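Local coordinates for putative signal recognition particle protein (Chaetomium thermophilum, PDB 5CK5) that binds GTP and GDP and probably serves as the beta subunit of the signal recognition particle receptor at the endoplasmic reticulum membrane, at residues A[20-25]-A[162-167]. Sequence-based numbering, arbitrary orientation.
Sequences PSVLLI and LKAVIF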
loop_
_atom_site.group_PDB
_atom_site.type_symbol
_atom_site.label_atom_id
_atom_site.label_comp_id
_atom_site.label_asym_id
_atom_site.label_seq_id
_atom_site.Cartn_x
_atom_site.Cartn_y
_atom_site.Cartn_z
ATOM N N PRO A 20 8.585 -12.634 6.307
ATOM C CA PRO A 20 8.551 -11.261 5.785
ATOM C C PRO A 20 7.157 -10.662 5.964
ATOM O O PRO A 20 6.176 -11.399 6.039
ATOM C CB PRO A 20 8.900 -11.418 4.306
ATOM C CG PRO A 20 8.681 -12.856 3.981
ATOM C CD PRO A 20 8.694 -13.655 5.249
ATOM N N SER A 21 7.056 -9.344 6.040
ATOM C CA SER A 21 5.764 -8.732 6.329
ATOM C C SER A 21 5.331 -7.771 5.211
ATOM O O SER A 21 6.152 -7.233 4.467
ATOM C CB SER A 21 5.792 -8.024 7.695
ATOM O OG SER A 21 6.729 -6.964 7.765
ATOM N N VAL A 22 4.023 -7.597 5.084
ATOM C CA VAL A 22 3.450 -6.720 4.086
ATOM C C VAL A 22 2.795 -5.560 4.779
ATOM O O VAL A 22 1.926 -5.755 5.616
ATOM C CB VAL A 22 2.414 -7.439 3.219
ATOM C CG1 VAL A 22 1.850 -6.490 2.207
ATOM C CG2 VAL A 22 3.041 -8.621 2.533
ATOM N N LEU A 23 3.225 -4.353 4.442
ATOM C CA LEU A 23 2.653 -3.166 5.043
ATOM C C LEU A 23 1.290 -2.854 4.452
ATOM O O LEU A 23 1.132 -2.648 3.249
ATOM C CB LEU A 23 3.575 -1.966 4.889
ATOM C CG LEU A 23 3.376 -0.986 6.043
ATOM C CD1 LEU A 23 3.481 -1.722 7.365
ATOM C CD2 LEU A 23 4.368 0.172 5.983
ATOM N N LEU A 24 0.304 -2.875 5.328
ATOM C CA LEU A 24 -1.055 -2.575 4.985
ATOM C C LEU A 24 -1.290 -1.140 5.408
ATOM O O LEU A 24 -1.338 -0.822 6.596
ATOM C CB LEU A 24 -2.002 -3.535 5.699
ATOM C CG LEU A 24 -3.476 -3.186 5.740
ATOM C CD1 LEU A 24 -3.995 -3.151 4.329
ATOM C CD2 LEU A 24 -4.215 -4.197 6.585
ATOM N N ILE A 25 -1.432 -0.264 4.429
ATOM C CA ILE A 25 -1.585 1.139 4.720
ATOM C C ILE A 25 -2.790 1.673 3.975
ATOM O O ILE A 25 -3.220 1.107 2.989
ATOM C CB ILE A 25 -0.311 1.910 4.326
ATOM C CG1 ILE A 25 -0.043 1.777 2.840
ATOM C CG2 ILE A 25 0.857 1.295 4.967
ATOM C CD1 ILE A 25 1.299 2.273 2.426
ATOM N N LEU A 162 10.644 -6.251 5.090
ATOM C CA LEU A 162 9.512 -5.676 4.397
ATOM C C LEU A 162 9.686 -6.020 2.930
ATOM O O LEU A 162 10.673 -5.637 2.315
ATOM C CB LEU A 162 9.438 -4.169 4.633
ATOM C CG LEU A 162 8.328 -3.427 3.903
ATOM C CD1 LEU A 162 6.967 -3.964 4.263
ATOM C CD2 LEU A 162 8.421 -1.974 4.260
ATOM N N LYS A 163 8.744 -6.775 2.382
ATOM C CA LYS A 163 8.888 -7.270 1.027
ATOM C C LYS A 163 7.773 -6.756 0.105
ATOM O O LYS A 163 7.870 -6.849 -1.115
ATOM C CB LYS A 163 8.909 -8.794 1.030
ATOM C CG LYS A 163 10.235 -9.427 1.400
ATOM C CD LYS A 163 10.201 -10.929 1.157
ATOM C CE LYS A 163 11.553 -11.546 1.297
ATOM N NZ LYS A 163 12.567 -10.866 0.465
ATOM N N ALA A 164 6.711 -6.216 0.688
ATOM C CA ALA A 164 5.592 -5.725 -0.106
ATOM C C ALA A 164 4.758 -4.684 0.628
ATOM O O ALA A 164 5.018 -4.368 1.776
ATOM C CB ALA A 164 4.727 -6.873 -0.538
ATOM N N VAL A 165 3.779 -4.119 -0.067
ATOM C CA VAL A 165 2.873 -3.128 0.509
ATOM C C VAL A 165 1.446 -3.328 -0.003
ATOM O O VAL A 165 1.255 -3.561 -1.187
ATOM C CB VAL A 165 3.335 -1.697 0.181
ATOM C CG1 VAL A 165 2.238 -0.708 0.447
ATOM C CG2 VAL A 165 4.580 -1.351 0.956
ATOM N N ILE A 166 0.449 -3.269 0.879
ATOM C CA ILE A 166 -0.936 -3.282 0.418
ATOM C C ILE A 166 -1.594 -1.944 0.681
ATOM O O ILE A 166 -1.820 -1.605 1.828
ATOM C CB ILE A 166 -1.791 -4.366 1.103
ATOM C CG1 ILE A 166 -1.317 -5.759 0.715
ATOM C CG2 ILE A 166 -3.244 -4.239 0.691
ATOM C CD1 ILE A 166 -2.093 -6.866 1.386
ATOM N N PHE A 167 -1.928 -1.198 -0.376
ATOM C CA PHE A 167 -2.668 0.049 -0.203
ATOM C C PHE A 167 -4.192 -0.115 -0.361
ATOM O O PHE A 167 -4.737 -0.153 -1.453
ATOM C CB PHE A 167 -2.162 1.134 -1.163
ATOM C CG PHE A 167 -2.660 2.512 -0.814
ATOM C CD1 PHE A 167 -2.144 3.198 0.279
ATOM C CD2 PHE A 167 -3.690 3.097 -1.539
ATOM C CE1 PHE A 167 -2.623 4.459 0.626
ATOM C CE2 PHE A 167 -4.177 4.350 -1.199
ATOM C CZ PHE A 167 -3.640 5.031 -0.109
#
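Val22 and Ile166 show how two parallel strands of a P-loop GTPase sheet share a hydrophobic face: CG1 of Val22 meets CG1 of Ile166 at 3.6 Å, CG2 of Val22 lies against Ala164 CB, and CD1 of Leu24 reaches Ile166 CG2 at 3.9 Å. On the reverse face, Ile25 has CG1 wedged between backbone N and carbonyl carbon (chi1 61°). From there CG1 packs on Phe167 CD1 at 3.6 Å and CD1 touches Val165 CG1 at 3.7 Å, the isoleucine and phenylalanine side chains meeting nearly at a right angle. Leu162 CD1 comes 4.0 Å from Leu23 CB. At the partly exposed end, the aliphatic run of Lys163 passes Pro20, with CD 3.4 Å from the ring's CB.

Backbone bonds set this register. Ile166 bonds twice: its N donates to Leu23 O, and its O accepts Ile25 N at 3.0 Å. Farther back, Leu23 N bonds to Ala164 O, and Lys163 N makes a weak bond to Ser21 O. Between the Ser21–Leu162 and Leu23–Val165 pairs, strand 158-170 has one residue more than strand 21-25, a beta bulge around Lys163.

Strand 21-25 lies between strands 112-114 and 158-170 and leads into the P-loop, whose GDP-binding Lys32 approaches Leu24. Thr126 of helix 123-131 touches Leu23 and Ile25, Leu130 of the same helix touches Val165, and helix 180-201 closes over the same face, Tyr188 meeting the Phe167 ring edge-to-face.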